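Local coordinates for outer membrane protein assembly factor BamA (Haemophilus ducreyi, PDB 4K3C), which probably helps assemble and insert beta-barrel proteins into the outer membrane as part of the Bam complex, this chain comprising its last two POTRA domains and its barrel, at residues E258-Y263 / W314-L319; P325-S330 / Y356-S361; K364-T369 / E437-A442; T455-D460 / A492-Q497. All coordinates share one frame; numbering follows the deposited sequence.

Contact 1 of 4, residues E258-Y263 / W314-L319; sequences ENNSYY and WNYNNL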
loop_
_atom_site.group_PDB
_atom_site.type_symbol
_atom_site.label_atom_id
_atom_site.label_comp_id
_atom_site.label_asym_id
_atom_site.label_seq_id
_atom_site.Cartn_x
_atom_site.Cartn_y
_atom_site.Cartn_z
ATOM N N GLU A 258 -3.298 -3.829 11.253
ATOM C CA GLU A 258 -2.723 -4.637 10.172
ATOM C C GLU A 258 -3.605 -4.647 8.916
ATOM O O GLU A 258 -3.103 -4.694 7.791
ATOM C CB GLU A 258 -2.383 -6.059 10.647
ATOM C CG GLU A 258 -3.240 -7.167 10.062
ATOM C CD GLU A 258 -3.137 -8.454 10.863
ATOM O OE1 GLU A 258 -4.029 -9.321 10.718
ATOM O OE2 GLU A 258 -2.167 -8.597 11.644
ATOM N N ASN A 259 -4.915 -4.594 9.111
ATOM C CA ASN A 259 -5.831 -4.425 8.009
ATOM C C ASN A 259 -6.285 -2.976 7.894
ATOM O O ASN A 259 -6.901 -2.594 6.901
ATOM C CB ASN A 259 -7.028 -5.361 8.162
ATOM C CG ASN A 259 -6.691 -6.787 7.801
ATOM O OD1 ASN A 259 -5.542 -7.104 7.494
ATOM N ND2 ASN A 259 -7.687 -7.656 7.834
ATOM N N ASN A 260 -5.976 -2.168 8.907
ATOM C CA ASN A 260 -6.367 -0.763 8.880
ATOM C C ASN A 260 -5.233 0.151 9.249
ATOM O O ASN A 260 -4.352 -0.228 10.005
ATOM C CB ASN A 260 -7.540 -0.487 9.817
ATOM C CG ASN A 260 -8.662 -1.482 9.655
ATOM O OD1 ASN A 260 -8.583 -2.600 10.165
ATOM N ND2 ASN A 260 -9.714 -1.088 8.946
ATOM N N SER A 261 -5.266 1.363 8.709
ATOM C CA SER A 261 -4.310 2.395 9.084
ATOM C C SER A 261 -4.828 3.783 8.687
ATOM O O SER A 261 -5.672 3.914 7.798
ATOM C CB SER A 261 -2.950 2.104 8.461
ATOM O OG SER A 261 -3.100 1.741 7.102
ATOM N N TYR A 262 -4.338 4.814 9.363
ATOM C CA TYR A 262 -4.791 6.168 9.110
ATOM C C TYR A 262 -3.584 6.976 8.788
ATOM O O TYR A 262 -2.461 6.522 8.973
ATOM C CB TYR A 262 -5.506 6.738 10.341
ATOM C CG TYR A 262 -6.660 5.856 10.682
ATOM C CD1 TYR A 262 -7.891 6.012 10.049
ATOM C CD2 TYR A 262 -6.499 4.790 11.558
ATOM C CE1 TYR A 262 -8.943 5.156 10.320
ATOM C CE2 TYR A 262 -7.546 3.928 11.830
ATOM C CZ TYR A 262 -8.762 4.109 11.205
ATOM O OH TYR A 262 -9.784 3.236 11.490
ATOM N N TYR A 263 -3.803 8.172 8.275
ATOM C CA TYR A 263 -2.709 9.126 8.213
ATOM C C TYR A 263 -3.253 10.548 8.338
ATOM O O TYR A 263 -4.422 10.815 8.010
ATOM C CB TYR A 263 -1.884 8.930 6.951
ATOM C CG TYR A 263 -2.675 9.175 5.697
ATOM C CD1 TYR A 263 -2.876 10.467 5.220
ATOM C CD2 TYR A 263 -3.223 8.135 4.989
ATOM C CE1 TYR A 263 -3.598 10.715 4.083
ATOM C CE2 TYR A 263 -3.955 8.376 3.835
ATOM C CZ TYR A 263 -4.136 9.672 3.392
ATOM O OH TYR A 263 -4.865 9.934 2.250
ATOM N N TRP A 314 -7.855 6.899 5.439
ATOM C CA TRP A 314 -7.981 5.631 6.123
ATOM C C TRP A 314 -7.800 4.495 5.145
ATOM O O TRP A 314 -8.336 4.532 4.040
ATOM C CB TRP A 314 -9.346 5.521 6.793
ATOM C CG TRP A 314 -9.709 4.114 7.143
ATOM C CD1 TRP A 314 -9.032 3.268 7.981
ATOM C CD2 TRP A 314 -10.832 3.380 6.655
ATOM N NE1 TRP A 314 -9.662 2.066 8.048
ATOM C CE2 TRP A 314 -10.776 2.099 7.245
ATOM C CE3 TRP A 314 -11.885 3.678 5.778
ATOM C CZ2 TRP A 314 -11.742 1.108 6.988
ATOM C CZ3 TRP A 314 -12.840 2.693 5.520
ATOM C CH2 TRP A 314 -12.760 1.425 6.127
ATOM N N ASN A 315 -7.056 3.470 5.541
ATOM C CA ASN A 315 -6.724 2.416 4.594
ATOM C C ASN A 315 -6.981 1.022 5.056
ATOM O O ASN A 315 -6.297 0.500 5.942
ATOM C CB ASN A 315 -5.291 2.529 4.126
ATOM C CG ASN A 315 -5.146 3.538 3.046
ATOM O OD1 ASN A 315 -5.448 3.258 1.879
ATOM N ND2 ASN A 315 -4.719 4.747 3.420
ATOM N N TYR A 316 -7.966 0.418 4.409
ATOM C CA TYR A 316 -8.337 -0.947 4.686
ATOM C C TYR A 316 -7.792 -1.860 3.595
ATOM O O TYR A 316 -7.937 -1.572 2.408
ATOM C CB TYR A 316 -9.859 -1.053 4.813
ATOM C CG TYR A 316 -10.365 -2.466 4.992
ATOM C CD1 TYR A 316 -10.433 -3.060 6.248
ATOM C CD2 TYR A 316 -10.783 -3.210 3.899
ATOM C CE1 TYR A 316 -10.905 -4.362 6.394
ATOM C CE2 TYR A 316 -11.249 -4.499 4.041
ATOM C CZ TYR A 316 -11.306 -5.070 5.280
ATOM O OH TYR A 316 -11.776 -6.356 5.381
ATOM N N ASN A 317 -7.136 -2.942 4.008
ATOM C CA ASN A 317 -6.749 -4.007 3.093
ATOM C C ASN A 317 -6.954 -5.384 3.700
ATOM O O ASN A 317 -6.388 -5.701 4.743
ATOM C CB ASN A 317 -5.289 -3.870 2.651
ATOM C CG ASN A 317 -4.929 -4.828 1.506
ATOM O OD1 ASN A 317 -5.165 -6.035 1.581
ATOM N ND2 ASN A 317 -4.371 -4.279 0.434
ATOM N N ASN A 318 -7.755 -6.210 3.042
ATOM C CA ASN A 318 -7.776 -7.622 3.371
ATOM C C ASN A 318 -6.858 -8.331 2.406
ATOM O O ASN A 318 -5.665 -8.485 2.668
ATOM C CB ASN A 318 -9.171 -8.198 3.241
ATOM C CG ASN A 318 -9.680 -8.741 4.533
ATOM O OD1 ASN A 318 -10.883 -8.752 4.782
ATOM N ND2 ASN A 318 -8.764 -9.186 5.385
ATOM N N LEU A 319 -7.435 -8.747 1.286
ATOM C CA LEU A 319 -6.695 -9.283 0.149
ATOM C C LEU A 319 -5.729 -10.422 0.496
ATOM O O LEU A 319 -4.622 -10.208 0.982
ATOM C CB LEU A 319 -6.006 -8.149 -0.622
ATOM C CG LEU A 319 -6.983 -7.111 -1.194
ATOM C CD1 LEU A 319 -6.294 -6.165 -2.154
ATOM C CD2 LEU A 319 -8.196 -7.776 -1.867
HETATM O O HOH W 1 -3.903 -0.861 5.434
#
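The carbonyl oxygen of Asn-315 gathers three approaches: a weak bond from Ser-261 N at 3.1 Å, the CA-H of Asn-260 with CA at 3.2 Å, and a water. That water donates to Asn-315 O at 2.8 Å and also meets Ser-261 OG at 3.2 Å, because chi1 of 45° sets the hydroxyl between the backbone N and the carbonyl carbon. Asn-315 N returns the shortest backbone bond, 2.7 Å to Ser-261 O with an N-H...O angle of 153°. Toward the start of strand 260-274, Asn-317 N reaches Asn-259 O at 2.9 Å. On the face of Tyr-262 and Trp-314 the two side chains lie side by side and point the same way; the exact placement of their rings is doubtful, since they are modelled too close together. The other face carries Ser-261 and Asn-315. There the Asn-315 amide comes in at the edge of the Tyr-263 ring, nearly coplanar with it, ND2 3.7 Å from CE2, while its OD1 takes a bond from Asn-332 ND2. Tyr-262, Trp-314 and Tyr-316 line one face where strand 260-274 begins and its antiparallel neighbour 303-317 ends, an arrangement consistent with the aromatic girdle of outer-membrane beta-barrels.

Contact 2 of 4, residues P325-S330 / Y356-S361; sequences PTAGSS and YIPLNS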
loop_
_atom_site.group_PDB
_atom_site.type_symbol
_atom_site.label_atom_id
_atom_site.label_comp_id
_atom_site.label_asym_id
_atom_site.label_seq_id
_atom_site.Cartn_x
_atom_site.Cartn_y
_atom_site.Cartn_z
ATOM N N PRO A 325 -5.298 -11.017 -6.059
ATOM C CA PRO A 325 -6.036 -11.481 -4.887
ATOM C C PRO A 325 -7.161 -12.360 -5.364
ATOM O O PRO A 325 -7.665 -12.161 -6.464
ATOM C CB PRO A 325 -6.624 -10.194 -4.305
ATOM C CG PRO A 325 -5.793 -9.114 -4.848
ATOM C CD PRO A 325 -5.414 -9.562 -6.222
ATOM N N THR A 326 -7.536 -13.338 -4.560
ATOM C CA THR A 326 -8.576 -14.255 -4.972
ATOM C C THR A 326 -9.784 -14.125 -4.039
ATOM O O THR A 326 -10.906 -14.491 -4.394
ATOM C CB THR A 326 -8.026 -15.702 -5.098
ATOM O OG1 THR A 326 -9.072 -16.601 -5.476
ATOM C CG2 THR A 326 -7.359 -16.171 -3.803
ATOM N N ALA A 327 -9.549 -13.567 -2.859
ATOM C CA ALA A 327 -10.634 -13.256 -1.942
ATOM C C ALA A 327 -10.249 -12.111 -1.007
ATOM O O ALA A 327 -9.082 -11.719 -0.930
ATOM C CB ALA A 327 -11.037 -14.485 -1.151
ATOM N N GLY A 328 -11.236 -11.571 -0.304
ATOM C CA GLY A 328 -10.995 -10.442 0.573
ATOM C C GLY A 328 -11.455 -9.164 -0.088
ATOM O O GLY A 328 -12.126 -9.189 -1.129
ATOM N N SER A 329 -11.106 -8.037 0.521
ATOM C CA SER A 329 -11.373 -6.738 -0.089
ATOM C C SER A 329 -10.329 -5.689 0.286
ATOM O O SER A 329 -9.337 -5.963 0.959
ATOM C CB SER A 329 -12.786 -6.246 0.248
ATOM O OG SER A 329 -13.106 -6.508 1.606
ATOM N N SER A 330 -10.558 -4.477 -0.177
ATOM C CA SER A 330 -9.678 -3.380 0.146
ATOM C C SER A 330 -10.481 -2.106 -0.073
ATOM O O SER A 330 -11.414 -2.068 -0.894
ATOM C CB SER A 330 -8.468 -3.391 -0.773
ATOM O OG SER A 330 -8.831 -2.920 -2.057
ATOM N N TYR A 356 -13.106 -9.088 -3.829
ATOM C CA TYR A 356 -13.019 -10.320 -4.598
ATOM C C TYR A 356 -13.822 -11.451 -3.946
ATOM O O TYR A 356 -13.711 -11.703 -2.744
ATOM C CB TYR A 356 -11.557 -10.754 -4.774
ATOM C CG TYR A 356 -10.693 -9.797 -5.568
ATOM C CD1 TYR A 356 -10.327 -8.567 -5.047
ATOM C CD2 TYR A 356 -10.213 -10.140 -6.824
ATOM C CE1 TYR A 356 -9.537 -7.689 -5.760
ATOM C CE2 TYR A 356 -9.411 -9.266 -7.544
ATOM C CZ TYR A 356 -9.081 -8.039 -7.000
ATOM O OH TYR A 356 -8.302 -7.154 -7.690
ATOM N N ILE A 357 -14.603 -12.149 -4.762
ATOM C CA ILE A 357 -15.432 -13.260 -4.315
ATOM C C ILE A 357 -15.126 -14.513 -5.140
ATOM O O ILE A 357 -15.273 -14.516 -6.368
ATOM C CB ILE A 357 -16.913 -12.898 -4.485
ATOM C CG1 ILE A 357 -17.347 -11.951 -3.378
ATOM C CG2 ILE A 357 -17.788 -14.133 -4.524
ATOM C CD1 ILE A 357 -18.707 -11.353 -3.633
ATOM N N PRO A 358 -14.679 -15.581 -4.474
ATOM C CA PRO A 358 -14.412 -16.816 -5.213
ATOM C C PRO A 358 -15.660 -17.691 -5.257
ATOM O O PRO A 358 -16.403 -17.709 -4.265
ATOM C CB PRO A 358 -13.302 -17.476 -4.383
ATOM C CG PRO A 358 -13.557 -17.019 -2.990
ATOM C CD PRO A 358 -14.179 -15.636 -3.088
ATOM N N LEU A 359 -15.890 -18.390 -6.372
ATOM C CA LEU A 359 -17.087 -19.229 -6.523
ATOM C C LEU A 359 -16.732 -20.697 -6.287
ATOM O O LEU A 359 -17.531 -21.608 -6.521
ATOM C CB LEU A 359 -17.690 -19.056 -7.922
ATOM C CG LEU A 359 -18.096 -17.647 -8.364
ATOM C CD1 LEU A 359 -18.975 -17.646 -9.607
ATOM C CD2 LEU A 359 -18.793 -16.948 -7.232
ATOM N N ASN A 360 -15.529 -20.902 -5.769
ATOM C CA ASN A 360 -14.835 -22.163 -5.900
ATOM C C ASN A 360 -14.120 -22.471 -4.622
ATOM O O ASN A 360 -13.571 -21.572 -3.989
ATOM C CB ASN A 360 -13.732 -21.985 -6.946
ATOM C CG ASN A 360 -13.876 -22.906 -8.131
ATOM O OD1 ASN A 360 -13.053 -22.849 -9.063
ATOM N ND2 ASN A 360 -14.924 -23.748 -8.124
ATOM N N SER A 361 -14.068 -23.742 -4.258
ATOM C CA SER A 361 -13.080 -24.157 -3.285
ATOM C C SER A 361 -11.733 -23.883 -3.937
ATOM O O SER A 361 -10.765 -23.507 -3.275
ATOM C CB SER A 361 -13.238 -25.640 -2.950
ATOM O OG SER A 361 -13.170 -26.446 -4.113
#
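Two backbone bonds of unequal quality pair Gly-328 with Tyr-356 as an antiparallel hydrogen-bonded pair. Tyr-356 N gives a short, fairly straight one to Gly-328 O, 2.9 Å with an N-H...O angle of 164°; the return from Gly-328 N to Tyr-356 O is weak at 3.5 Å. The same Tyr-356 oxygen receives the CA-H of Ala-327, whose CA is 3.5 Å away. The aromatic contact belongs to Pro-325: its CB sits over the centre of the Tyr-356 ring, 4.0 Å from the centroid and only 7° off the normal, a CH-pi contact. Chi1 of -64° sets Tyr-356 CG anti to its carbonyl carbon, on the side of the backbone N; the ring beyond it lies against Pro-325. Pro-325 O lies 3.3 Å from CD2 of that ring and takes a hydrogen bond from Arg-454. Purely apolar packing is slighter: Ala-327 CB meets Pro-358 CD at 3.9 Å, beside the Thr-326 carbonyl. The contact lies at the open end of the hairpin of strands 328-338 and 346-358, with strand 303-317 bonded along the first, and strand 366-378 along the second, bringing Val-366 and Ala-368 against Tyr-356.

Contact 3 of 4, residues K364-T369 / E437-A442; sequences KWVIAT and ELIIPA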
loop_
_atom_site.group_PDB
_atom_site.type_symbol
_atom_site.label_atom_id
_atom_site.label_comp_id
_atom_site.label_asym_id
_atom_site.label_seq_id
_atom_site.Cartn_x
_atom_site.Cartn_y
_atom_site.Cartn_z
ATOM N N LYS A 364 -10.140 -20.551 -8.862
ATOM C CA LYS A 364 -9.925 -20.239 -10.264
ATOM C C LYS A 364 -11.026 -19.358 -10.871
ATOM O O LYS A 364 -10.773 -18.585 -11.795
ATOM C CB LYS A 364 -9.782 -21.543 -11.043
ATOM C CG LYS A 364 -8.546 -22.357 -10.620
ATOM C CD LYS A 364 -8.691 -23.832 -10.970
ATOM C CE LYS A 364 -7.397 -24.583 -10.660
ATOM N NZ LYS A 364 -6.427 -24.453 -11.803
ATOM N N TRP A 365 -12.251 -19.489 -10.371
ATOM C CA TRP A 365 -13.350 -18.640 -10.823
ATOM C C TRP A 365 -13.740 -17.660 -9.738
ATOM O O TRP A 365 -14.335 -18.042 -8.714
ATOM C CB TRP A 365 -14.572 -19.467 -11.173
ATOM C CG TRP A 365 -14.368 -20.384 -12.272
ATOM C CD1 TRP A 365 -13.697 -21.549 -12.225
ATOM C CD2 TRP A 365 -14.871 -20.251 -13.607
ATOM N NE1 TRP A 365 -13.731 -22.167 -13.452
ATOM C CE2 TRP A 365 -14.449 -21.392 -14.322
ATOM C CE3 TRP A 365 -15.630 -19.277 -14.269
ATOM C CZ2 TRP A 365 -14.757 -21.594 -15.670
ATOM C CZ3 TRP A 365 -15.929 -19.474 -15.611
ATOM C CH2 TRP A 365 -15.490 -20.626 -16.297
ATOM N N VAL A 366 -13.429 -16.395 -9.993
ATOM C CA VAL A 366 -13.562 -15.325 -9.018
ATOM C C VAL A 366 -14.429 -14.252 -9.647
ATOM O O VAL A 366 -14.384 -14.065 -10.863
ATOM C CB VAL A 366 -12.170 -14.739 -8.662
ATOM C CG1 VAL A 366 -12.294 -13.428 -7.881
ATOM C CG2 VAL A 366 -11.376 -15.737 -7.869
ATOM N N ILE A 367 -15.252 -13.587 -8.836
ATOM C CA ILE A 367 -15.983 -12.419 -9.297
ATOM C C ILE A 367 -15.364 -11.256 -8.580
ATOM O O ILE A 367 -15.278 -11.277 -7.361
ATOM C CB ILE A 367 -17.502 -12.468 -8.957
ATOM C CG1 ILE A 367 -18.202 -13.545 -9.771
ATOM C CG2 ILE A 367 -18.178 -11.128 -9.258
ATOM C CD1 ILE A 367 -19.674 -13.339 -9.863
ATOM N N ALA A 368 -14.916 -10.252 -9.326
ATOM C CA ALA A 368 -14.340 -9.059 -8.715
ATOM C C ALA A 368 -15.135 -7.824 -9.084
ATOM O O ALA A 368 -15.697 -7.730 -10.175
ATOM C CB ALA A 368 -12.898 -8.890 -9.113
ATOM N N THR A 369 -15.190 -6.885 -8.148
ATOM C CA THR A 369 -15.949 -5.657 -8.324
ATOM C C THR A 369 -15.109 -4.526 -7.756
ATOM O O THR A 369 -14.304 -4.758 -6.868
ATOM C CB THR A 369 -17.322 -5.718 -7.597
ATOM O OG1 THR A 369 -17.130 -5.588 -6.180
ATOM C CG2 THR A 369 -18.048 -7.040 -7.900
ATOM N N GLU A 437 -16.213 -7.773 -12.853
ATOM C CA GLU A 437 -15.581 -8.717 -13.766
ATOM C C GLU A 437 -15.601 -10.156 -13.319
ATOM O O GLU A 437 -15.502 -10.446 -12.132
ATOM C CB GLU A 437 -14.149 -8.302 -14.141
ATOM C CG GLU A 437 -13.197 -7.928 -13.023
ATOM C CD GLU A 437 -12.014 -7.074 -13.534
ATOM O OE1 GLU A 437 -11.827 -5.957 -12.990
ATOM O OE2 GLU A 437 -11.284 -7.508 -14.474
ATOM N N LEU A 438 -15.735 -11.054 -14.292
ATOM C CA LEU A 438 -15.563 -12.484 -14.056
ATOM C C LEU A 438 -14.146 -12.911 -14.428
ATOM O O LEU A 438 -13.781 -12.906 -15.594
ATOM C CB LEU A 438 -16.551 -13.313 -14.887
ATOM C CG LEU A 438 -17.088 -14.601 -14.250
ATOM C CD1 LEU A 438 -17.206 -15.664 -15.282
ATOM C CD2 LEU A 438 -16.250 -15.090 -13.085
ATOM N N ILE A 439 -13.363 -13.291 -13.428
ATOM C CA ILE A 439 -12.057 -13.884 -13.656
ATOM C C ILE A 439 -12.197 -15.367 -13.910
ATOM O O ILE A 439 -12.598 -16.116 -13.033
ATOM C CB ILE A 439 -11.211 -13.758 -12.416
ATOM C CG1 ILE A 439 -10.986 -12.292 -12.099
ATOM C CG2 ILE A 439 -9.926 -14.470 -12.602
ATOM C CD1 ILE A 439 -10.413 -12.089 -10.747
ATOM N N ILE A 440 -11.861 -15.809 -15.105
ATOM C CA ILE A 440 -11.953 -17.228 -15.392
ATOM C C ILE A 440 -10.538 -17.775 -15.571
ATOM O O ILE A 440 -9.598 -17.007 -15.761
ATOM C CB ILE A 440 -12.841 -17.497 -16.637
ATOM C CG1 ILE A 440 -12.039 -17.307 -17.932
ATOM C CG2 ILE A 440 -14.058 -16.593 -16.615
ATOM C CD1 ILE A 440 -11.942 -15.861 -18.385
ATOM N N PRO A 441 -10.370 -19.101 -15.471
ATOM C CA PRO A 441 -9.043 -19.684 -15.694
ATOM C C PRO A 441 -8.523 -19.352 -17.084
ATOM O O PRO A 441 -9.324 -19.327 -18.031
ATOM C CB PRO A 441 -9.315 -21.183 -15.598
ATOM C CG PRO A 441 -10.502 -21.285 -14.695
ATOM C CD PRO A 441 -11.351 -20.110 -15.030
ATOM N N ALA A 442 -7.216 -19.108 -17.198
ATOM C CA ALA A 442 -6.593 -18.768 -18.475
ATOM C C ALA A 442 -6.494 -19.996 -19.338
ATOM O O ALA A 442 -5.847 -20.968 -18.943
ATOM C CB ALA A 442 -5.220 -18.218 -18.246
#
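The indole of Trp-365 carries Pro-441 and Ile-440 on one face: Pro-441 CD stands 3.6 Å from the centroid of the five-membered ring, Ile-440 CB 4.1 Å from that of the six-membered ring, both as CH-pi contacts. The proline crosses the tryptophan at about a right angle, whereas the isoleucine meets it obliquely. At the edge, near the ring plane, CD1 of Leu-438 comes within 4.0 Å of CZ3. Chi1 of -63° puts CG of Trp-365 anti to its carbonyl carbon, beside the backbone N. The ring itself lies against Ile-440 and Pro-441 of the partner segment. Lys-364, the residue before the tryptophan, rests its CB against Pro-441 CG.

The pairing is that of consecutive antiparallel strands of the Omp85 barrel, 366-378 and 430-440, whose local directions differ by 148°. Val-366 and Ile-439 form a hydrogen-bonded pair, Val-366 N to Ile-439 O at 3.2 Å and Ile-439 N to Val-366 O at 2.9 Å. Ala-368 and Glu-437 form the next, Ala-368 N to Glu-437 O at 2.9 Å and Glu-437 N to Ala-368 O at 2.7 Å; Ile-367 and Leu-438 make the non-hydrogen-bonded pair between them. Val-366, Ala-368, Glu-437 and Ile-439 share a buried face, where Val-366 CG1 lies 3.7 Å from Ile-439 CD1, the two side chains side by side. Glu-437 ends in polar company: OE2 bonds to the hydroxyl of Ser-456, and OE1 makes long, weak ion pairs with Lys-370 and Arg-399.

Contact 4 of 4, residues T455-D460 / A492-Q497; sequences TSVFVD and AGIALQ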
loop_
_atom_site.group_PDB
_atom_site.type_symbol
_atom_site.label_atom_id
_atom_site.label_comp_id
_atom_site.label_asym_id
_atom_site.label_seq_id
_atom_site.Cartn_x
_atom_site.Cartn_y
_atom_site.Cartn_z
ATOM N N THR A 455 -6.960 -14.007 -16.615
ATOM C CA THR A 455 -7.876 -13.630 -17.675
ATOM C C THR A 455 -9.248 -13.315 -17.083
ATOM O O THR A 455 -9.638 -13.911 -16.083
ATOM C CB THR A 455 -8.002 -14.747 -18.697
ATOM O OG1 THR A 455 -8.364 -15.950 -18.018
ATOM C CG2 THR A 455 -6.675 -14.954 -19.401
ATOM N N SER A 456 -9.972 -12.375 -17.687
ATOM C CA SER A 456 -11.239 -11.926 -17.132
ATOM C C SER A 456 -12.143 -11.301 -18.179
ATOM O O SER A 456 -11.702 -10.972 -19.274
ATOM C CB SER A 456 -10.994 -10.913 -16.020
ATOM O OG SER A 456 -10.275 -9.791 -16.504
ATOM N N VAL A 457 -13.411 -11.141 -17.830
ATOM C CA VAL A 457 -14.377 -10.478 -18.690
ATOM C C VAL A 457 -15.106 -9.497 -17.810
ATOM O O VAL A 457 -15.502 -9.840 -16.691
ATOM C CB VAL A 457 -15.365 -11.473 -19.298
ATOM C CG1 VAL A 457 -16.553 -10.746 -19.899
ATOM C CG2 VAL A 457 -14.654 -12.338 -20.351
ATOM N N PHE A 458 -15.269 -8.269 -18.286
ATOM C CA PHE A 458 -15.592 -7.184 -17.363
ATOM C C PHE A 458 -16.664 -6.269 -17.934
ATOM O O PHE A 458 -16.950 -6.291 -19.146
ATOM C CB PHE A 458 -14.320 -6.364 -17.004
ATOM C CG PHE A 458 -13.757 -5.616 -18.166
ATOM C CD1 PHE A 458 -14.207 -4.344 -18.472
ATOM C CD2 PHE A 458 -12.810 -6.197 -18.989
ATOM C CE1 PHE A 458 -13.727 -3.671 -19.566
ATOM C CE2 PHE A 458 -12.315 -5.516 -20.084
ATOM C CZ PHE A 458 -12.778 -4.251 -20.369
ATOM N N VAL A 459 -17.242 -5.464 -17.043
ATOM C CA VAL A 459 -18.044 -4.317 -17.441
ATOM C C VAL A 459 -17.575 -3.120 -16.624
ATOM O O VAL A 459 -17.653 -3.128 -15.390
ATOM C CB VAL A 459 -19.566 -4.556 -17.236
ATOM C CG1 VAL A 459 -20.323 -3.235 -17.250
ATOM C CG2 VAL A 459 -20.104 -5.493 -18.304
ATOM N N ASP A 460 -17.051 -2.104 -17.295
ATOM C CA ASP A 460 -16.661 -0.885 -16.589
ATOM C C ASP A 460 -17.747 0.140 -16.872
ATOM O O ASP A 460 -18.465 0.041 -17.868
ATOM C CB ASP A 460 -15.297 -0.341 -17.059
ATOM C CG ASP A 460 -14.114 -1.241 -16.679
ATOM O OD1 ASP A 460 -14.300 -2.242 -15.967
ATOM O OD2 ASP A 460 -12.972 -0.926 -17.083
ATOM N N ALA A 492 -17.701 -3.123 -22.115
ATOM C CA ALA A 492 -17.486 -4.511 -21.743
ATOM C C ALA A 492 -16.328 -5.112 -22.538
ATOM O O ALA A 492 -16.140 -4.788 -23.721
ATOM C CB ALA A 492 -18.729 -5.291 -21.959
ATOM N N GLY A 493 -15.533 -5.970 -21.902
ATOM C CA GLY A 493 -14.419 -6.536 -22.630
ATOM C C GLY A 493 -13.754 -7.755 -22.053
ATOM O O GLY A 493 -14.206 -8.318 -21.057
ATOM N N ILE A 494 -12.697 -8.174 -22.735
ATOM C CA ILE A 494 -11.737 -9.158 -22.241
ATOM C C ILE A 494 -10.538 -8.403 -21.683
ATOM O O ILE A 494 -10.246 -7.280 -22.086
ATOM C CB ILE A 494 -11.210 -10.059 -23.375
ATOM C CG1 ILE A 494 -12.359 -10.492 -24.276
ATOM C CG2 ILE A 494 -10.513 -11.299 -22.823
ATOM C CD1 ILE A 494 -13.385 -11.323 -23.572
ATOM N N ALA A 495 -9.835 -9.027 -20.759
ATOM C CA ALA A 495 -8.704 -8.381 -20.138
ATOM C C ALA A 495 -7.733 -9.471 -19.742
ATOM O O ALA A 495 -8.103 -10.436 -19.072
ATOM C CB ALA A 495 -9.156 -7.576 -18.929
ATOM N N LEU A 496 -6.494 -9.340 -20.190
ATOM C CA LEU A 496 -5.469 -10.309 -19.844
ATOM C C LEU A 496 -4.448 -9.588 -19.025
ATOM O O LEU A 496 -4.103 -8.449 -19.324
ATOM C CB LEU A 496 -4.789 -10.876 -21.092
ATOM C CG LEU A 496 -3.990 -12.166 -20.854
ATOM C CD1 LEU A 496 -4.063 -13.086 -22.066
ATOM C CD2 LEU A 496 -2.532 -11.883 -20.480
ATOM N N GLN A 497 -3.958 -10.225 -17.981
ATOM C CA GLN A 497 -2.737 -9.712 -17.405
ATOM C C GLN A 497 -1.779 -10.810 -17.019
ATOM O O GLN A 497 -2.185 -11.935 -16.746
ATOM C CB GLN A 497 -2.989 -8.728 -16.267
ATOM C CG GLN A 497 -3.761 -9.230 -15.112
ATOM C CD GLN A 497 -4.442 -8.080 -14.398
ATOM O OE1 GLN A 497 -4.893 -7.132 -15.041
ATOM N NE2 GLN A 497 -4.514 -8.149 -13.074
#
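The ring of Phe-458 lies flat across Gly-493, whose N stands 3.5 Å above the ring plane, over its centre, and whose CA is 3.6 Å from CZ. Chi1 of 66° sets CG between the backbone N and the carbonyl carbon, and the ring reaches over the neighbouring strand where glycine has no CB; such cross-strand cover is known as aromatic rescue of glycine. Ala-495 CB touches Phe-458 CD2 at 3.9 Å, and Ile-494 O meets the ring edge near its plane, 3.4 Å from CE2. On the opposite face of the strand pair Val-457 and Ile-494 lie at the surface, CG2 of the valine packing on CD1 of the isoleucine at 3.6 Å; the pairs Val-459 with Ala-492 and Thr-455 with Leu-496 flank them. Paired backbone bonds join Phe-458 with Gly-493, the one from Phe-458 N to Gly-493 O being 3.0 Å, and Ser-456 with Ala-495. Further out, Arg-399, in the RGF motif of the long loop, as in other Omp85 proteins, makes a cation-pi contact with Phe-458 and a salt bridge with Asp-460, tying that loop to the barrel wall. Strands 430-440 and 503-512 hydrogen-bond along the two outer sides, next to 453-465 and 489-500 respectively.

Overall arrangement
The four contacts follow one another along the chain, all within the Omp85 barrel domain, and sample eight strands that adjoin in turn around the barrel wall, from 260-274 to 489-500. Contact 1 adjoins contact 2 through strands 303-317 and 328-338, centres about 18 Å apart. Contact 2 meets contact 3 through 346-358 and 366-378, and contact 3 meets contact 4 through 430-440 and 453-465, both steps about 9 Å between centres. Contacts 1 and 4 do not touch; their centres lie about 27 Å apart. Together they trace the short-turn rim of the barrel, expected to be periplasmic, which also carries the POTRA domains; the long loop with Arg-399 reaches the wall at contacts 3 and 4.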